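Local coordinates for putative secreted protein (Streptomyces sp. SirexAA-E, PDB 4PEY) that hydrolyses laminarin and laminarioligosaccharides as an exo-beta-1,3-glucanase of glycoside hydrolase family 55, releasing glucose and laminaribiose, at residues Gly356-Ala362 with Asn390-Thr394; Ile163-Pro169 with Ser181-Asn187; Ala463-Ile469 with Val502-Gln508; Thr288-Val294 with Leu312-Asp318. The protein carries 1 engineered substitution. All blocks are in the same frame, centred on the assembly; numbering follows the deposited sequence.

Interaction 1 of 4, residues Gly356-Ala362 with Asn390-Thr394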
loop_
_atom_site.group_PDB
_atom_site.type_symbol
_atom_site.label_atom_id
_atom_site.label_comp_id
_atom_site.label_asym_id
_atom_site.label_seq_id
_atom_site.Cartn_x
_atom_site.Cartn_y
_atom_site.Cartn_z
ATOM N N GLY A 356 -12.714 -14.493 -16.150
ATOM C CA GLY A 356 -12.840 -14.479 -17.598
ATOM C C GLY A 356 -13.282 -13.147 -18.175
ATOM O O GLY A 356 -13.528 -13.047 -19.380
ATOM N N ALA A 357 -13.372 -12.133 -17.315
ATOM C CA ALA A 357 -13.775 -10.781 -17.703
ATOM C C ALA A 357 -12.985 -10.288 -18.903
ATOM O O ALA A 357 -11.755 -10.301 -18.900
ATOM C CB ALA A 357 -13.599 -9.822 -16.536
ATOM N N SER A 358 -13.706 -9.801 -19.901
ATOM C CA SER A 358 -13.174 -9.661 -21.240
ATOM C C SER A 358 -13.221 -8.231 -21.816
ATOM O O SER A 358 -12.597 -7.940 -22.843
ATOM C CB SER A 358 -13.946 -10.626 -22.150
ATOM O OG SER A 358 -15.368 -10.504 -21.968
ATOM N N GLY A 359 -13.959 -7.342 -21.166
ATOM C CA GLY A 359 -14.089 -5.981 -21.663
ATOM C C GLY A 359 -12.938 -5.079 -21.245
ATOM O O GLY A 359 -12.170 -5.392 -20.329
ATOM N N ASP A 360 -12.809 -3.939 -21.911
ATOM C CA ASP A 360 -11.741 -3.018 -21.560
ATOM C C ASP A 360 -12.284 -1.845 -20.746
ATOM O O ASP A 360 -13.470 -1.526 -20.824
ATOM C CB ASP A 360 -11.029 -2.550 -22.825
ATOM C CG ASP A 360 -10.527 -3.722 -23.663
ATOM O OD1 ASP A 360 -9.678 -4.484 -23.152
ATOM O OD2 ASP A 360 -10.996 -3.895 -24.818
ATOM N N HIS A 361 -11.419 -1.232 -19.940
ATOM C CA HIS A 361 -11.799 -0.095 -19.106
ATOM C C HIS A 361 -10.724 0.980 -19.190
ATOM O O HIS A 361 -10.350 1.566 -18.172
ATOM C CB HIS A 361 -11.992 -0.512 -17.637
ATOM C CG HIS A 361 -12.934 -1.661 -17.439
ATOM N ND1 HIS A 361 -14.303 -1.503 -17.395
ATOM C CD2 HIS A 361 -12.704 -2.985 -17.259
ATOM C CE1 HIS A 361 -14.876 -2.678 -17.202
ATOM N NE2 HIS A 361 -13.927 -3.596 -17.114
ATOM N N ALA A 362 -10.211 1.234 -20.392
ATOM C CA ALA A 362 -9.007 2.057 -20.524
ATOM C C ALA A 362 -9.232 3.532 -20.189
ATOM O O ALA A 362 -8.392 4.161 -19.536
ATOM C CB ALA A 362 -8.437 1.928 -21.922
ATOM N N ASN A 390 -9.117 -9.500 -12.183
ATOM C CA ASN A 390 -9.628 -9.969 -13.465
ATOM C C ASN A 390 -9.802 -8.842 -14.488
ATOM O O ASN A 390 -9.546 -9.028 -15.681
ATOM C CB ASN A 390 -10.972 -10.680 -13.262
ATOM C CG ASN A 390 -10.824 -12.003 -12.541
ATOM O OD1 ASN A 390 -10.065 -12.871 -12.976
ATOM N ND2 ASN A 390 -11.546 -12.169 -11.436
ATOM N N SER A 391 -10.244 -7.676 -14.023
ATOM C CA SER A 391 -10.610 -6.587 -14.937
ATOM C C SER A 391 -9.424 -5.962 -15.661
ATOM O O SER A 391 -8.422 -5.586 -15.038
ATOM C CB SER A 391 -11.364 -5.488 -14.190
ATOM O OG SER A 391 -12.605 -5.965 -13.697
ATOM N N ASN A 392 -9.557 -5.847 -16.980
ATOM C CA ASN A 392 -8.562 -5.164 -17.799
ATOM C C ASN A 392 -8.395 -3.713 -17.361
ATOM O O ASN A 392 -9.363 -3.081 -16.922
ATOM C CB ASN A 392 -8.953 -5.204 -19.283
ATOM C CG ASN A 392 -8.894 -6.602 -19.874
ATOM O OD1 ASN A 392 -8.375 -7.532 -19.267
ATOM N ND2 ASN A 392 -9.432 -6.751 -21.076
ATOM N N ASP A 393 -7.164 -3.215 -17.490
ATOM C CA ASP A 393 -6.784 -1.812 -17.283
ATOM C C ASP A 393 -6.799 -1.371 -15.822
ATOM O O ASP A 393 -6.626 -0.193 -15.531
ATOM C CB ASP A 393 -7.678 -0.876 -18.122
ATOM C CG ASP A 393 -7.643 -1.222 -19.599
ATOM O OD1 ASP A 393 -6.598 -0.964 -20.249
ATOM O OD2 ASP A 393 -8.645 -1.778 -20.106
ATOM N N THR A 394 -6.989 -2.312 -14.906
ATOM C CA THR A 394 -7.040 -1.990 -13.482
ATOM C C THR A 394 -5.717 -1.386 -13.012
ATOM O O THR A 394 -4.635 -1.819 -13.442
ATOM C CB THR A 394 -7.374 -3.253 -12.644
ATOM O OG1 THR A 394 -8.667 -3.737 -13.025
ATOM C CG2 THR A 394 -7.368 -2.966 -11.135
HETATM O O HOH W 1 -10.091 -13.489 -15.692
HETATM O O HOH W 2 -9.759 -11.272 -17.260
HETATM O O HOH W 3 -9.175 -10.221 -20.180
HETATM O O HOH W 4 -11.823 -6.998 -18.198
HETATM O O HOH W 5 -7.729 -3.286 -22.141
HETATM O O HOH W 6 -14.019 -6.216 -16.212
#
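His-361 and Asp-393 meet where two loops leave adjacent strands of a parallel beta-helix, 348-352 and 385-389. The backbone N of His-361 gives a nearly straight bond (165°) to Asp-393 OD2, N to OD2 2.8 Å, on the anti side of the carboxylate and out of its plane. CG of Asp-393 lies beside its own backbone N (chi1 -56°), which sends the carboxylate across to the other loop. Beside it, Asn-392 ND2 donates to Asp-360 OD1 at 3.1 Å from above that carboxylate, and Asn-392 OD1 takes the backbone N of Asp-426. The two acidic oxygens, Asp-360 OD1 and Asp-393 OD2, stand 4.2 Å apart, and one water donates to both, probably easing their repulsion. With an alanine in place of Asp-393, the His-361 N-H would probably lose its acceptor and that water one of its two carboxylates. Water does much of the remaining work: one accepts from Asn-392 N and donates to Gly-359 O, while another joins Gly-356 N to Asn-390 OD1. His-361 ND1 is bonded to Asp-330; the other ring nitrogen, NE2, lies 2.8 Å from a water oxygen that also meets Ser-391 OG.

Interaction 2 of 4, residues Ile163-Pro169 with Ser181-Asn187; sequences IDGEVGP and SVGGWGN
A bulged pair of parallel strands, Ile-163 to Gly-168 against Ser-181 to Trp-185, joins neighbouring coils of the N-terminal beta-helix. The register slips by one residue between Ile-163/Val-182 and Glu-166/Gly-184, just where both chains turn a corner. At the bulge Gly-183 N serves two carbonyls: it bonds Ile-163 O at 2.9 Å and, weakly, Gly-165 O. A CB on Gly-183 would run into Asp-164 O and Gly-165 O. Beyond the corner regular pairing resumes, with Val-167 N donating to Gly-184 O and Gly-186 N to Val-167 O.

Val-167, Val-182 and Trp-185 share one side of the strands. CG1 of Val-167 sits over the face of the Trp-185 six-membered ring, 3.9 Å from its centroid, a CH-pi contact; its other methyl, CG2, meets Val-182 CG1 at 3.8 Å. Trp-185 has CG anti to its backbone N (chi1 -168°), which swings the indole across to the neighbouring strand, where it crosses Val-167 and Pro-169 at a slant. Pro-169 lies over the same indole face toward its pyrrole rim, CG 3.5 Å from NE1, while Phe-194 meets the indole edge-to-face. Asn-187 accepts a bond from Tyr-170 N through OD1; its side chain and that of Pro-169 slide past each other in opposite directions, OD1 coming 3.3 Å from Pro-169 CD.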
loop_
_atom_site.group_PDB
_atom_site.type_symbol
_atom_site.label_atom_id
_atom_site.label_comp_id
_atom_site.label_asym_id
_atom_site.label_seq_id
_atom_site.Cartn_x
_atom_site.Cartn_y
_atom_site.Cartn_z
ATOM N N ILE A 163 8.246 17.895 -1.439
ATOM C CA ILE A 163 9.163 18.088 -0.323
ATOM C C ILE A 163 10.157 19.156 -0.781
ATOM O O ILE A 163 10.908 18.941 -1.747
ATOM C CB ILE A 163 9.884 16.774 0.090
ATOM C CG1 ILE A 163 8.889 15.766 0.681
ATOM C CG2 ILE A 163 10.973 17.050 1.125
ATOM C CD1 ILE A 163 8.191 14.923 -0.320
ATOM N N ASP A 164 10.132 20.324 -0.131
ATOM C CA ASP A 164 10.976 21.446 -0.564
ATOM C C ASP A 164 12.460 21.124 -0.442
ATOM O O ASP A 164 13.265 21.522 -1.287
ATOM C CB ASP A 164 10.697 22.711 0.253
ATOM C CG ASP A 164 9.308 23.279 0.038
ATOM O OD1 ASP A 164 8.562 22.809 -0.853
ATOM O OD2 ASP A 164 8.970 24.232 0.773
ATOM N N GLY A 165 12.816 20.415 0.626
ATOM C CA GLY A 165 14.202 20.088 0.904
ATOM C C GLY A 165 14.540 18.665 0.504
ATOM O O GLY A 165 13.979 18.124 -0.455
ATOM N N GLU A 166 15.464 18.056 1.242
ATOM C CA GLU A 166 15.953 16.726 0.910
ATOM C C GLU A 166 15.149 15.625 1.588
ATOM O O GLU A 166 14.814 15.730 2.772
ATOM C CB GLU A 166 17.427 16.588 1.298
ATOM C CG GLU A 166 17.996 15.229 0.943
ATOM C CD GLU A 166 19.449 15.066 1.331
ATOM O OE1 GLU A 166 19.720 14.588 2.452
ATOM O OE2 GLU A 166 20.316 15.401 0.506
ATOM N N VAL A 167 14.834 14.573 0.833
ATOM C CA VAL A 167 14.338 13.333 1.424
ATOM C C VAL A 167 15.533 12.461 1.781
ATOM O O VAL A 167 16.356 12.155 0.914
ATOM C CB VAL A 167 13.406 12.560 0.465
ATOM C CG1 VAL A 167 12.899 11.282 1.129
ATOM C CG2 VAL A 167 12.246 13.449 0.045
ATOM N N GLY A 168 15.632 12.080 3.053
ATOM C CA GLY A 168 16.734 11.255 3.529
ATOM C C GLY A 168 16.265 9.884 3.983
ATOM O O GLY A 168 15.683 9.747 5.056
ATOM N N PRO A 169 16.496 8.849 3.156
ATOM C CA PRO A 169 16.047 7.516 3.587
ATOM C C PRO A 169 16.929 6.901 4.671
ATOM O O PRO A 169 16.417 6.135 5.498
ATOM C CB PRO A 169 16.121 6.686 2.300
ATOM C CG PRO A 169 16.084 7.712 1.170
ATOM C CD PRO A 169 16.846 8.888 1.726
ATOM N N SER A 181 7.514 16.041 -6.270
ATOM C CA SER A 181 8.641 16.946 -6.416
ATOM C C SER A 181 9.490 16.864 -5.154
ATOM O O SER A 181 8.957 16.948 -4.051
ATOM C CB SER A 181 8.149 18.379 -6.647
ATOM O OG SER A 181 9.209 19.314 -6.568
ATOM N N VAL A 182 10.799 16.672 -5.305
ATOM C CA VAL A 182 11.698 16.687 -4.146
ATOM C C VAL A 182 12.860 17.656 -4.384
ATOM O O VAL A 182 13.341 17.800 -5.518
ATOM C CB VAL A 182 12.259 15.269 -3.811
ATOM C CG1 VAL A 182 11.120 14.306 -3.509
ATOM C CG2 VAL A 182 13.164 14.735 -4.928
ATOM N N GLY A 183 13.301 18.333 -3.323
ATOM C CA GLY A 183 14.442 19.229 -3.432
ATOM C C GLY A 183 15.756 18.481 -3.560
ATOM O O GLY A 183 16.730 19.003 -4.106
ATOM N N GLY A 184 15.782 17.254 -3.048
ATOM C CA GLY A 184 16.963 16.414 -3.094
ATOM C C GLY A 184 16.630 15.024 -2.594
ATOM O O GLY A 184 15.580 14.805 -1.989
ATOM N N TRP A 185 17.527 14.081 -2.860
ATOM C CA TRP A 185 17.370 12.709 -2.406
ATOM C C TRP A 185 18.710 12.210 -1.887
ATOM O O TRP A 185 19.693 12.192 -2.622
ATOM C CB TRP A 185 16.864 11.811 -3.533
ATOM C CG TRP A 185 16.427 10.485 -3.022
ATOM C CD1 TRP A 185 17.209 9.388 -2.800
ATOM C CD2 TRP A 185 15.096 10.117 -2.641
ATOM N NE1 TRP A 185 16.445 8.356 -2.299
ATOM C CE2 TRP A 185 15.144 8.777 -2.198
ATOM C CE3 TRP A 185 13.867 10.788 -2.643
ATOM C CZ2 TRP A 185 14.011 8.097 -1.753
ATOM C CZ3 TRP A 185 12.740 10.114 -2.200
ATOM C CH2 TRP A 185 12.819 8.782 -1.763
ATOM N N GLY A 186 18.743 11.790 -0.626
ATOM C CA GLY A 186 20.002 11.600 0.081
ATOM C C GLY A 186 20.810 10.350 -0.230
ATOM O O GLY A 186 22.042 10.405 -0.330
ATOM N N ASN A 187 20.132 9.214 -0.353
ATOM C CA ASN A 187 20.832 7.948 -0.562
ATOM C C ASN A 187 19.889 6.833 -0.988
ATOM O O ASN A 187 18.662 6.972 -0.905
ATOM C CB ASN A 187 21.580 7.532 0.715
ATOM C CG ASN A 187 20.642 7.113 1.842
ATOM O OD1 ASN A 187 19.947 7.942 2.431
ATOM N ND2 ASN A 187 20.631 5.821 2.155
HETATM O O HOH W 7 10.419 20.235 -4.298
#

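Interaction 3 of 4, residues Ala463-Ile469 with Val502-Gln508; sequences APDQAAI and VNPDIRQ
The flat amide of Gln-466 meets the backbone of Arg-507 within its own plane, and works as a two-pronged clamp. OE1 takes the N-H of Arg-507 on a lone pair, OE1 to N 2.8 Å and nearly straight at 172°. NE2 returns a bond to the carbonyl of the same residue, Arg-507 O, also 2.8 Å away. The amide thus stands in for a strand neighbour beside strand 507-508. A bend in the side chain (chi2 67°) turns the amide to the strand, and a water donating to OE1 and to Asp-505 O adds a third grip.

The second flat group, the Asn-503 amide, has Pro-464 O in its plane: ND2 donates to that oxygen at 3.0 Å. Its other end, OD1, accepts from Asp-505 N, an Asx turn that overlaps the type I beta turn from Asn-503 to Ile-506. Between the two amides Ile-506 supplies the apolar filling. Its CD1 reaches Ala-463 CB at 3.9 Å, and its CG2 meets Ile-469 CD1 at 3.8 Å.

A leucine in place of Gln-466 would probably leave both the N-H and the carbonyl of Arg-507 without these partners and let the loop shift away from the strand. These loops follow stacked strands 450-458 and 489-498 of the C-terminal beta-helix, close to the substrate-binding Tyr-461. Their chemistry implies a joint made by side-chain amides reading backbone, where the two main chains do not pair directly.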
loop_
_atom_site.group_PDB
_atom_site.type_symbol
_atom_site.label_atom_id
_atom_site.label_comp_id
_atom_site.label_asym_id
_atom_site.label_seq_id
_atom_site.Cartn_x
_atom_site.Cartn_y
_atom_site.Cartn_z
ATOM N N ALA A 463 8.730 -21.774 6.498
ATOM C CA ALA A 463 8.801 -23.033 5.764
ATOM C C ALA A 463 9.617 -24.023 6.591
ATOM O O ALA A 463 10.744 -23.724 6.975
ATOM C CB ALA A 463 9.427 -22.825 4.395
ATOM N N PRO A 464 9.044 -25.200 6.887
ATOM C CA PRO A 464 9.739 -26.100 7.818
ATOM C C PRO A 464 10.937 -26.821 7.204
ATOM O O PRO A 464 11.878 -27.181 7.924
ATOM C CB PRO A 464 8.646 -27.101 8.221
ATOM C CG PRO A 464 7.647 -27.058 7.124
ATOM C CD PRO A 464 7.665 -25.638 6.605
ATOM N N ASP A 465 10.895 -27.039 5.893
ATOM C CA ASP A 465 11.965 -27.746 5.209
ATOM C C ASP A 465 11.856 -27.508 3.708
ATOM O O ASP A 465 10.908 -26.868 3.236
ATOM C CB ASP A 465 11.945 -29.251 5.539
ATOM C CG ASP A 465 10.589 -29.906 5.292
ATOM O OD1 ASP A 465 10.222 -30.808 6.080
ATOM O OD2 ASP A 465 9.892 -29.549 4.320
ATOM N N GLN A 466 12.843 -28.003 2.968
ATOM C CA GLN A 466 12.888 -27.813 1.526
ATOM C C GLN A 466 11.664 -28.409 0.826
ATOM O O GLN A 466 11.094 -27.791 -0.078
ATOM C CB GLN A 466 14.167 -28.428 0.960
ATOM C CG GLN A 466 14.481 -27.967 -0.448
ATOM C CD GLN A 466 14.828 -26.489 -0.487
ATOM O OE1 GLN A 466 15.744 -26.047 0.212
ATOM N NE2 GLN A 466 14.080 -25.708 -1.284
ATOM N N ALA A 467 11.255 -29.599 1.257
ATOM C CA ALA A 467 10.119 -30.290 0.650
ATOM C C ALA A 467 8.834 -29.469 0.708
ATOM O O ALA A 467 7.982 -29.572 -0.181
ATOM C CB ALA A 467 9.903 -31.629 1.326
ATOM N N ALA A 468 8.700 -28.661 1.755
ATOM C CA ALA A 468 7.476 -27.897 1.991
ATOM C C ALA A 468 7.240 -26.836 0.925
ATOM O O ALA A 468 6.114 -26.376 0.750
ATOM C CB ALA A 468 7.517 -27.252 3.369
ATOM N N ILE A 469 8.297 -26.436 0.222
ATOM C CA ILE A 469 8.142 -25.428 -0.821
ATOM C C ILE A 469 8.587 -25.953 -2.188
ATOM O O ILE A 469 8.856 -25.179 -3.100
ATOM C CB ILE A 469 8.912 -24.121 -0.480
ATOM C CG1 ILE A 469 10.414 -24.377 -0.279
ATOM C CG2 ILE A 469 8.279 -23.442 0.737
ATOM C CD1 ILE A 469 11.231 -23.103 -0.065
ATOM N N VAL A 502 13.211 -20.557 10.523
ATOM C CA VAL A 502 12.860 -21.875 11.046
ATOM C C VAL A 502 13.838 -22.933 10.516
ATOM O O VAL A 502 14.281 -23.809 11.264
ATOM C CB VAL A 502 11.402 -22.260 10.689
ATOM C CG1 VAL A 502 11.126 -23.734 11.021
ATOM C CG2 VAL A 502 10.420 -21.354 11.433
ATOM N N ASN A 503 14.194 -22.840 9.235
ATOM C CA ASN A 503 15.158 -23.767 8.646
ATOM C C ASN A 503 16.101 -23.045 7.685
ATOM O O ASN A 503 15.829 -22.944 6.480
ATOM C CB ASN A 503 14.441 -24.913 7.926
ATOM C CG ASN A 503 15.381 -26.052 7.553
ATOM O OD1 ASN A 503 16.586 -25.855 7.381
ATOM N ND2 ASN A 503 14.826 -27.250 7.418
ATOM N N PRO A 504 17.219 -22.536 8.215
ATOM C CA PRO A 504 18.107 -21.708 7.390
ATOM C C PRO A 504 18.935 -22.493 6.378
ATOM O O PRO A 504 19.726 -21.881 5.657
ATOM C CB PRO A 504 19.010 -21.018 8.424
ATOM C CG PRO A 504 18.971 -21.910 9.615
ATOM C CD PRO A 504 17.590 -22.501 9.640
ATOM N N ASP A 505 18.752 -23.809 6.302
ATOM C CA ASP A 505 19.411 -24.591 5.255
ATOM C C ASP A 505 18.648 -24.557 3.931
ATOM O O ASP A 505 19.137 -25.046 2.909
ATOM C CB ASP A 505 19.599 -26.038 5.695
ATOM C CG ASP A 505 20.540 -26.165 6.863
ATOM O OD1 ASP A 505 21.436 -25.303 6.993
ATOM O OD2 ASP A 505 20.386 -27.122 7.647
ATOM N N ILE A 506 17.457 -23.972 3.951
ATOM C CA ILE A 506 16.611 -23.908 2.766
ATOM C C ILE A 506 17.234 -23.073 1.643
ATOM O O ILE A 506 17.990 -22.120 1.885
ATOM C CB ILE A 506 15.204 -23.372 3.155
ATOM C CG1 ILE A 506 14.427 -24.495 3.853
ATOM C CG2 ILE A 506 14.399 -22.857 1.944
ATOM C CD1 ILE A 506 13.108 -24.074 4.452
ATOM N N ARG A 507 16.946 -23.484 0.413
ATOM C CA ARG A 507 17.310 -22.749 -0.790
ATOM C C ARG A 507 16.060 -22.312 -1.552
ATOM O O ARG A 507 15.114 -23.090 -1.720
ATOM C CB ARG A 507 18.191 -23.608 -1.700
ATOM C CG ARG A 507 19.565 -23.872 -1.114
ATOM C CD ARG A 507 20.329 -22.568 -0.923
ATOM N NE ARG A 507 21.672 -22.774 -0.381
ATOM C CZ ARG A 507 22.012 -22.621 0.897
ATOM N NH1 ARG A 507 21.113 -22.242 1.805
ATOM N NH2 ARG A 507 23.272 -22.827 1.268
ATOM N N GLN A 508 16.078 -21.065 -2.010
ATOM C CA GLN A 508 15.023 -20.496 -2.842
ATOM C C GLN A 508 15.619 -20.358 -4.235
ATOM O O GLN A 508 16.605 -19.650 -4.394
ATOM C CB GLN A 508 14.576 -19.138 -2.288
ATOM C CG GLN A 508 13.589 -18.361 -3.163
ATOM C CD GLN A 508 12.153 -18.855 -3.040
ATOM O OE1 GLN A 508 11.759 -19.440 -2.023
ATOM N NE2 GLN A 508 11.360 -18.616 -4.078
HETATM O O HOH W 8 12.360 -21.539 7.282
HETATM O O HOH W 9 18.076 -27.048 1.190
#

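Interaction 4 of 4, residues Thr288-Val294 with Leu312-Asp318; sequences TPGVYHV and LATIIPD
Strands 291-294 and 314-317 run parallel, their axes 4.6 Å apart at closest and 25° from exact alignment, and the pairing stays in register from Val-291/Thr-314 to Val-294/Pro-317. The ladder alternates strictly: Gly-290 O takes Thr-314 N, Tyr-292 N gives to Thr-314 O at 2.7 Å, Ile-316 N gives to Tyr-292 O, Val-294 N gives to Ile-316 O, and Asp-318 N closes it on Val-294 O.

On the side of Val-291 and His-293, Ile-316 serves both: with CG1 beside the backbone N (chi1 -64°) and the chain extended beyond it, its tip CD1 packs on Val-291 CG1 at 3.6 Å, while the branch carbon CB lies over the His-293 ring, 4.1 Å from its centroid, a CH-pi contact. In the plane of that ring, ND1 donates to Asp-318 OD1 along the syn lone pair, 2.8 Å and almost straight; ring and carboxylate planes are turned 41° apart. Two bonds, one from the imidazole and one through its own backbone N, thus fix Asp-318 at the strand end.

On the other side, Tyr-292 has Ala-313 CB near the plane of its ring, 4.3 Å from CE1, and its hydroxyl donates to Thr-288 O. Val-294 CG2 packs on Pro-317 CA at 3.9 Å. Strand 337-340 continues the stack beyond 314-317, the in-register layering of successive coils typical of the parallel beta-helix.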
loop_
_atom_site.group_PDB
_atom_site.type_symbol
_atom_site.label_atom_id
_atom_site.label_comp_id
_atom_site.label_asym_id
_atom_site.label_seq_id
_atom_site.Cartn_x
_atom_site.Cartn_y
_atom_site.Cartn_z
ATOM N N THR A 288 -16.338 4.631 7.971
ATOM C CA THR A 288 -15.782 5.323 9.126
ATOM C C THR A 288 -14.865 4.342 9.873
ATOM O O THR A 288 -14.972 3.125 9.679
ATOM C CB THR A 288 -16.901 5.866 10.042
ATOM O OG1 THR A 288 -17.670 4.784 10.580
ATOM C CG2 THR A 288 -17.820 6.790 9.257
ATOM N N PRO A 289 -13.946 4.855 10.711
ATOM C CA PRO A 289 -12.957 3.954 11.322
ATOM C C PRO A 289 -13.593 2.925 12.240
ATOM O O PRO A 289 -14.320 3.270 13.170
ATOM C CB PRO A 289 -12.051 4.904 12.119
ATOM C CG PRO A 289 -12.304 6.275 11.519
ATOM C CD PRO A 289 -13.744 6.251 11.130
ATOM N N GLY A 290 -13.318 1.658 11.961
ATOM C CA GLY A 290 -13.837 0.579 12.770
ATOM C C GLY A 290 -13.522 -0.742 12.115
ATOM O O GLY A 290 -12.833 -0.785 11.097
ATOM N N VAL A 291 -14.030 -1.812 12.707
ATOM C CA VAL A 291 -13.832 -3.151 12.190
ATOM C C VAL A 291 -15.191 -3.737 11.853
ATOM O O VAL A 291 -16.077 -3.826 12.719
ATOM C CB VAL A 291 -13.087 -4.045 13.202
ATOM C CG1 VAL A 291 -12.963 -5.470 12.676
ATOM C CG2 VAL A 291 -11.711 -3.467 13.507
ATOM N N TYR A 292 -15.342 -4.144 10.597
ATOM C CA TYR A 292 -16.622 -4.583 10.050
ATOM C C TYR A 292 -16.605 -6.048 9.627
ATOM O O TYR A 292 -15.976 -6.391 8.637
ATOM C CB TYR A 292 -16.997 -3.707 8.845
ATOM C CG TYR A 292 -17.029 -2.243 9.178
ATOM C CD1 TYR A 292 -15.899 -1.439 9.021
ATOM C CD2 TYR A 292 -18.182 -1.665 9.680
ATOM C CE1 TYR A 292 -15.931 -0.089 9.351
ATOM C CE2 TYR A 292 -18.223 -0.329 10.007
ATOM C CZ TYR A 292 -17.098 0.457 9.838
ATOM O OH TYR A 292 -17.165 1.789 10.172
ATOM N N HIS A 293 -17.300 -6.906 10.369
ATOM C CA HIS A 293 -17.488 -8.292 9.943
ATOM C C HIS A 293 -18.607 -8.356 8.913
ATOM O O HIS A 293 -19.651 -7.727 9.087
ATOM C CB HIS A 293 -17.822 -9.203 11.131
ATOM C CG HIS A 293 -16.663 -9.462 12.039
ATOM N ND1 HIS A 293 -15.916 -10.621 11.983
ATOM C CD2 HIS A 293 -16.108 -8.704 13.015
ATOM C CE1 HIS A 293 -14.952 -10.567 12.886
ATOM N NE2 HIS A 293 -15.050 -9.414 13.529
ATOM N N VAL A 294 -18.399 -9.115 7.844
ATOM C CA VAL A 294 -19.449 -9.315 6.849
ATOM C C VAL A 294 -19.700 -10.816 6.640
ATOM O O VAL A 294 -18.765 -11.615 6.626
ATOM C CB VAL A 294 -19.100 -8.629 5.496
ATOM C CG1 VAL A 294 -19.047 -7.120 5.663
ATOM C CG2 VAL A 294 -17.786 -9.151 4.917
ATOM N N LEU A 312 -8.052 3.558 8.767
ATOM C CA LEU A 312 -7.717 2.140 8.566
ATOM C C LEU A 312 -8.929 1.238 8.846
ATOM O O LEU A 312 -8.808 0.150 9.425
ATOM C CB LEU A 312 -6.509 1.736 9.433
ATOM C CG LEU A 312 -5.133 1.969 8.788
ATOM C CD1 LEU A 312 -4.941 1.042 7.589
ATOM C CD2 LEU A 312 -4.900 3.438 8.389
ATOM N N ALA A 313 -10.093 1.705 8.406
ATOM C CA ALA A 313 -11.313 0.908 8.407
ATOM C C ALA A 313 -11.026 -0.490 7.867
ATOM O O ALA A 313 -10.372 -0.648 6.837
ATOM C CB ALA A 313 -12.399 1.592 7.576
ATOM N N THR A 314 -11.520 -1.495 8.578
ATOM C CA THR A 314 -11.129 -2.870 8.340
ATOM C C THR A 314 -12.338 -3.750 8.090
ATOM O O THR A 314 -13.336 -3.646 8.802
ATOM C CB THR A 314 -10.327 -3.408 9.548
ATOM O OG1 THR A 314 -9.118 -2.652 9.673
ATOM C CG2 THR A 314 -9.984 -4.895 9.397
ATOM N N ILE A 315 -12.236 -4.616 7.082
ATOM C CA ILE A 315 -13.293 -5.562 6.764
ATOM C C ILE A 315 -12.815 -6.984 7.033
ATOM O O ILE A 315 -11.770 -7.391 6.526
ATOM C CB ILE A 315 -13.734 -5.447 5.296
ATOM C CG1 ILE A 315 -14.229 -4.028 5.008
ATOM C CG2 ILE A 315 -14.817 -6.476 4.985
ATOM C CD1 ILE A 315 -14.278 -3.685 3.546
ATOM N N ILE A 316 -13.572 -7.729 7.840
ATOM C CA ILE A 316 -13.270 -9.135 8.086
ATOM C C ILE A 316 -14.380 -9.992 7.493
ATOM O O ILE A 316 -15.535 -9.894 7.917
ATOM C CB ILE A 316 -13.138 -9.461 9.587
ATOM C CG1 ILE A 316 -11.949 -8.711 10.205
ATOM C CG2 ILE A 316 -12.996 -10.977 9.804
ATOM C CD1 ILE A 316 -11.928 -8.794 11.733
ATOM N N PRO A 317 -14.042 -10.829 6.505
ATOM C CA PRO A 317 -15.049 -11.737 5.950
ATOM C C PRO A 317 -15.223 -12.970 6.841
ATOM O O PRO A 317 -14.258 -13.694 7.115
ATOM C CB PRO A 317 -14.471 -12.103 4.580
ATOM C CG PRO A 317 -12.969 -12.050 4.800
ATOM C CD PRO A 317 -12.730 -10.972 5.848
ATOM N N ASP A 318 -16.447 -13.191 7.302
ATOM C CA ASP A 318 -16.765 -14.387 8.078
ATOM C C ASP A 318 -17.139 -15.538 7.150
ATOM O O ASP A 318 -17.377 -15.327 5.955
ATOM C CB ASP A 318 -17.924 -14.121 9.048
ATOM C CG ASP A 318 -17.599 -13.061 10.088
ATOM O OD1 ASP A 318 -16.402 -12.783 10.336
ATOM O OD2 ASP A 318 -18.555 -12.518 10.678
#

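Interactions 1, 3 and 4 belong to the C-terminal beta-helix, and interaction 2 to the N-terminal one, on the opposite side of the chain's centre from interaction 4. Interaction 4 is the most buried and, like interaction 2, a strand-on-strand pairing between coils; it keeps its register, whereas interaction 2 slips at a corner rich in glycine. Interactions 1 and 3 join loops nearer the surface, where side chains take over from backbone pairing: carboxylates and bridging waters in interaction 1, amides around an isoleucine in interaction 3. None touches another; the nearest pair, 1 and 4, have centres about 27 Å apart.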